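Local structure of periplasmic binding protein (Pseudomonas aeruginosa, 2R79) at residues E206-L215 with D229-P237. The protein binds heme in the periplasm, probably to deliver it for import into the cell. Sequence-based numbering, arbitrary orientation.
Sequences EGDAARAALL and DGRLLVLDP
The backbone oxygen of Leu232 takes its shortest bond across this contact from the side chain of Arg211, whose NE donates to Leu232 O over 2.8 Å. The donor lies in the carbonyl plane, but the N-H is bent to 135° and the oxygen sits 24° out of the guanidinium plane. A second, weak bond to the same oxygen comes from NH2, whose position is less certain. In Arg211, chi1 of -63° turns CG away from the carbonyl carbon, and the straight run from CG to NE carries the guanidinium to the strand. On the other side of the group, Arg211 NH1 makes a salt bridge with Asp208 OD1 at 3.3 Å, one turn earlier in the helix, so the guanidinium is held from both helix and strand; Asp278 adds a long, weak ion pair.

Val234 packs against the start of the helix. Val234 CG2 lies over one face of the Arg211 guanidinium, displaced toward the rim, and also meets Gly207 O at 3.7 Å and Ala210 CB at 4.1 Å. The other branch, Val234 CG1, comes to 3.9 Å from Gly207 N. Toward the far end, Leu232 CD1 rests against two leucines of the helix, 4.2 Å from Leu215 CD1 and 4.4 Å from Leu214 CD2. Ile200 of strand 197-202 continues this apolar layer, touching both Leu214 and Leu232.

Strand 232-235 runs parallel to 197-202, and the chain passes from one to the other through helix 207-217 and the short helix 225-228. Packed on the sheet, helix 207-215 runs with its axis 8.6 Å from that of strand 232-235. That is a beta-alpha-beta crossover in the C-terminal lobe of a periplasmic binding protein, and just past the strand Pro237 touches the heme.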
ATOM      1  N   GLU A 206     -12.923 -12.280   6.931  1.00 31.34           N
ATOM      2  CA  GLU A 206     -13.081 -11.931   5.526  1.00 32.10           C
ATOM      3  C   GLU A 206     -12.159 -12.797   4.652  1.00 29.53           C
ATOM      4  O   GLU A 206     -11.270 -13.472   5.162  1.00 30.19           O
ATOM      5  CB  GLU A 206     -12.765 -10.446   5.351  1.00 37.20           C
ATOM      6  CG  GLU A 206     -12.856  -9.927   3.926  1.00 46.27           C
ATOM      7  CD  GLU A 206     -12.732  -8.412   3.863  1.00 53.18           C
ATOM      8  OE1 GLU A 206     -11.806  -7.871   4.517  1.00 55.57           O
ATOM      9  OE2 GLU A 206     -13.555  -7.767   3.165  1.00 55.43           O
ATOM     10  N   GLY A 207     -12.392 -12.791   3.342  1.00 28.22           N
ATOM     11  CA  GLY A 207     -11.569 -13.558   2.417  1.00 24.38           C
ATOM     12  C   GLY A 207     -11.190 -14.976   2.815  1.00 23.84           C
ATOM     13  O   GLY A 207     -12.006 -15.733   3.347  1.00 23.53           O
ATOM     14  N   ASP A 208      -9.938 -15.334   2.554  1.00 22.42           N
ATOM     15  CA  ASP A 208      -9.430 -16.665   2.858  1.00 24.09           C
ATOM     16  C   ASP A 208      -9.491 -17.032   4.336  1.00 23.28           C
ATOM     17  O   ASP A 208      -9.601 -18.208   4.688  1.00 22.16           O
ATOM     18  CB  ASP A 208      -7.995 -16.805   2.352  1.00 27.40           C
ATOM     19  CG  ASP A 208      -7.907 -16.735   0.838  1.00 32.73           C
ATOM     20  OD1 ASP A 208      -8.673 -17.462   0.169  1.00 34.38           O
ATOM     21  OD2 ASP A 208      -7.071 -15.962   0.319  1.00 37.50           O
ATOM     22  N   ALA A 209      -9.418 -16.029   5.199  1.00 21.29           N
ATOM     23  CA  ALA A 209      -9.485 -16.270   6.631  1.00 21.08           C
ATOM     24  C   ALA A 209     -10.877 -16.813   6.935  1.00 21.59           C
ATOM     25  O   ALA A 209     -11.042 -17.768   7.701  1.00 22.14           O
ATOM     26  CB  ALA A 209      -9.233 -14.972   7.393  1.00 20.73           C
ATOM     27  N   ALA A 210     -11.880 -16.208   6.310  1.00 20.33           N
ATOM     28  CA  ALA A 210     -13.247 -16.645   6.504  1.00 20.28           C
ATOM     29  C   ALA A 210     -13.401 -18.071   5.987  1.00 20.63           C
ATOM     30  O   ALA A 210     -14.047 -18.893   6.627  1.00 21.08           O
ATOM     31  CB  ALA A 210     -14.212 -15.705   5.778  1.00 18.24           C
ATOM     32  N   ARG A 211     -12.801 -18.366   4.835  1.00 21.52           N
ATOM     33  CA  ARG A 211     -12.891 -19.705   4.254  1.00 22.16           C
ATOM     34  C   ARG A 211     -12.237 -20.743   5.143  1.00 24.14           C
ATOM     35  O   ARG A 211     -12.811 -21.810   5.399  1.00 23.58           O
ATOM     36  CB  ARG A 211     -12.210 -19.765   2.892  1.00 21.32           C
ATOM     37  CG  ARG A 211     -12.840 -18.894   1.852  1.00 23.38           C
ATOM     38  CD  ARG A 211     -12.364 -19.232   0.456  1.00 19.10           C
ATOM     39  NE  ARG A 211     -13.074 -18.376  -0.480  1.00 25.14           N
ATOM     40  CZ  ARG A 211     -12.819 -17.083  -0.658  1.00 24.87           C
ATOM     41  NH1 ARG A 211     -11.849 -16.487   0.018  1.00 27.32           N
ATOM     42  NH2 ARG A 211     -13.580 -16.368  -1.470  1.00 24.42           N
ATOM     43  N   ALA A 212     -11.026 -20.428   5.598  1.00 23.55           N
ATOM     44  CA  ALA A 212     -10.272 -21.338   6.440  1.00 24.91           C
ATOM     45  C   ALA A 212     -11.019 -21.630   7.733  1.00 26.34           C
ATOM     46  O   ALA A 212     -11.117 -22.782   8.144  1.00 28.25           O
ATOM     47  CB  ALA A 212      -8.895 -20.757   6.743  1.00 23.81           C
ATOM     48  N   ALA A 213     -11.547 -20.590   8.373  1.00 25.54           N
ATOM     49  CA  ALA A 213     -12.282 -20.780   9.613  1.00 26.22           C
ATOM     50  C   ALA A 213     -13.513 -21.644   9.369  1.00 26.85           C
ATOM     51  O   ALA A 213     -13.835 -22.531  10.158  1.00 28.13           O
ATOM     52  CB  ALA A 213     -12.694 -19.448  10.182  1.00 25.74           C
ATOM     53  N   LEU A 214     -14.196 -21.389   8.264  1.00 26.67           N
ATOM     54  CA  LEU A 214     -15.389 -22.146   7.928  1.00 26.54           C
ATOM     55  C   LEU A 214     -15.084 -23.637   7.832  1.00 26.93           C
ATOM     56  O   LEU A 214     -15.818 -24.469   8.363  1.00 26.71           O
ATOM     57  CB  LEU A 214     -15.956 -21.659   6.596  1.00 25.58           C
ATOM     58  CG  LEU A 214     -17.263 -22.308   6.138  1.00 26.38           C
ATOM     59  CD1 LEU A 214     -18.406 -21.782   6.985  1.00 25.29           C
ATOM     60  CD2 LEU A 214     -17.504 -21.998   4.671  1.00 26.24           C
ATOM     61  N   LEU A 215     -13.992 -23.968   7.151  1.00 26.90           N
ATOM     62  CA  LEU A 215     -13.608 -25.359   6.965  1.00 26.57           C
ATOM     63  C   LEU A 215     -13.111 -26.000   8.252  1.00 28.52           C
ATOM     64  O   LEU A 215     -13.350 -27.189   8.492  1.00 28.42           O
ATOM     65  CB  LEU A 215     -12.556 -25.453   5.865  1.00 24.71           C
ATOM     66  CG  LEU A 215     -13.143 -25.092   4.492  1.00 24.04           C
ATOM     67  CD1 LEU A 215     -12.050 -24.731   3.506  1.00 21.54           C
ATOM     68  CD2 LEU A 215     -13.960 -26.268   3.987  1.00 23.01           C
ATOM     69  N   ASP A 229     -14.973 -26.928  -6.299  1.00 28.73           N
ATOM     70  CA  ASP A 229     -14.796 -26.028  -7.424  1.00 29.37           C
ATOM     71  C   ASP A 229     -14.346 -24.617  -7.042  1.00 27.81           C
ATOM     72  O   ASP A 229     -14.362 -23.716  -7.873  1.00 28.28           O
ATOM     73  CB  ASP A 229     -16.089 -25.961  -8.243  1.00 32.23           C
ATOM     74  CG  ASP A 229     -16.551 -27.332  -8.714  1.00 35.52           C
ATOM     75  OD1 ASP A 229     -15.692 -28.163  -9.083  1.00 37.08           O
ATOM     76  OD2 ASP A 229     -17.776 -27.579  -8.722  1.00 39.44           O
ATOM     77  N   GLY A 230     -13.934 -24.429  -5.792  1.00 26.04           N
ATOM     78  CA  GLY A 230     -13.491 -23.115  -5.360  1.00 23.60           C
ATOM     79  C   GLY A 230     -14.608 -22.092  -5.406  1.00 25.19           C
ATOM     80  O   GLY A 230     -14.433 -20.994  -5.940  1.00 24.11           O
ATOM     81  N   ARG A 231     -15.764 -22.452  -4.853  1.00 23.48           N
ATOM     82  CA  ARG A 231     -16.903 -21.558  -4.837  1.00 22.80           C
ATOM     83  C   ARG A 231     -17.483 -21.250  -3.460  1.00 22.69           C
ATOM     84  O   ARG A 231     -18.701 -21.271  -3.254  1.00 21.97           O
ATOM     85  CB  ARG A 231     -17.997 -22.082  -5.762  1.00 25.53           C
ATOM     86  CG  ARG A 231     -17.579 -22.054  -7.209  1.00 31.59           C
ATOM     87  CD  ARG A 231     -18.725 -22.325  -8.155  1.00 34.32           C
ATOM     88  NE  ARG A 231     -18.215 -22.514  -9.503  1.00 41.24           N
ATOM     89  CZ  ARG A 231     -18.971 -22.589 -10.589  1.00 46.51           C
ATOM     90  NH1 ARG A 231     -20.295 -22.489 -10.482  1.00 49.22           N
ATOM     91  NH2 ARG A 231     -18.400 -22.752 -11.784  1.00 43.40           N
ATOM     92  N   LEU A 232     -16.594 -20.989  -2.513  1.00 21.27           N
ATOM     93  CA  LEU A 232     -16.998 -20.585  -1.181  1.00 20.99           C
ATOM     94  C   LEU A 232     -16.847 -19.072  -1.310  1.00 21.81           C
ATOM     95  O   LEU A 232     -15.744 -18.539  -1.189  1.00 23.32           O
ATOM     96  CB  LEU A 232     -16.035 -21.123  -0.125  1.00 20.39           C
ATOM     97  CG  LEU A 232     -15.963 -22.640   0.045  1.00 19.65           C
ATOM     98  CD1 LEU A 232     -15.019 -22.969   1.194  1.00 20.55           C
ATOM     99  CD2 LEU A 232     -17.357 -23.201   0.315  1.00 19.42           C
ATOM    100  N   LEU A 233     -17.952 -18.395  -1.601  1.00 20.24           N
ATOM    101  CA  LEU A 233     -17.952 -16.954  -1.799  1.00 18.73           C
ATOM    102  C   LEU A 233     -18.174 -16.184  -0.507  1.00 20.39           C
ATOM    103  O   LEU A 233     -19.092 -16.473   0.254  1.00 23.44           O
ATOM    104  CB  LEU A 233     -19.026 -16.595  -2.821  1.00 16.24           C
ATOM    105  CG  LEU A 233     -19.028 -17.510  -4.056  1.00 19.00           C
ATOM    106  CD1 LEU A 233     -20.254 -17.240  -4.909  1.00 15.79           C
ATOM    107  CD2 LEU A 233     -17.754 -17.306  -4.859  1.00 18.64           C
ATOM    108  N   VAL A 234     -17.329 -15.194  -0.261  1.00 22.27           N
ATOM    109  CA  VAL A 234     -17.444 -14.402   0.954  1.00 20.65           C
ATOM    110  C   VAL A 234     -18.156 -13.102   0.663  1.00 20.92           C
ATOM    111  O   VAL A 234     -17.716 -12.308  -0.167  1.00 22.06           O
ATOM    112  CB  VAL A 234     -16.060 -14.135   1.562  1.00 19.53           C
ATOM    113  CG1 VAL A 234     -16.197 -13.360   2.867  1.00 17.47           C
ATOM    114  CG2 VAL A 234     -15.364 -15.469   1.814  1.00 15.64           C
ATOM    115  N   LEU A 235     -19.273 -12.899   1.348  1.00 20.20           N
ATOM    116  CA  LEU A 235     -20.087 -11.713   1.158  1.00 21.11           C
ATOM    117  C   LEU A 235     -19.989 -10.753   2.335  1.00 21.75           C
ATOM    118  O   LEU A 235     -19.880 -11.173   3.491  1.00 21.08           O
ATOM    119  CB  LEU A 235     -21.556 -12.110   0.973  1.00 20.30           C
ATOM    120  CG  LEU A 235     -22.504 -10.992   0.535  1.00 19.81           C
ATOM    121  CD1 LEU A 235     -22.249 -10.677  -0.931  1.00 17.38           C
ATOM    122  CD2 LEU A 235     -23.944 -11.413   0.734  1.00 18.79           C
ATOM    123  N   ASP A 236     -20.041  -9.462   2.024  1.00 21.86           N
ATOM    124  CA  ASP A 236     -20.001  -8.413   3.032  1.00 22.30           C
ATOM    125  C   ASP A 236     -21.251  -8.579   3.896  1.00 21.57           C
ATOM    126  O   ASP A 236     -22.366  -8.382   3.426  1.00 22.02           O
ATOM    127  CB  ASP A 236     -20.014  -7.048   2.346  1.00 22.67           C
ATOM    128  CG  ASP A 236     -19.963  -5.896   3.326  1.00 23.55           C
ATOM    129  OD1 ASP A 236     -19.978  -6.143   4.556  1.00 23.14           O
ATOM    130  OD2 ASP A 236     -19.912  -4.737   2.855  1.00 27.17           O
ATOM    131  N   PRO A 237     -21.078  -8.940   5.170  1.00 21.89           N
ATOM    132  CA  PRO A 237     -22.226  -9.130   6.069  1.00 23.53           C
ATOM    133  C   PRO A 237     -23.157  -7.928   6.254  1.00 23.91           C
ATOM    134  O   PRO A 237     -24.357  -8.114   6.483  1.00 23.28           O
ATOM    135  CB  PRO A 237     -21.573  -9.569   7.383  1.00 21.51           C
ATOM    136  CG  PRO A 237     -20.240  -8.875   7.341  1.00 24.20           C
ATOM    137  CD  PRO A 237     -19.805  -9.085   5.899  1.00 22.14           C
TER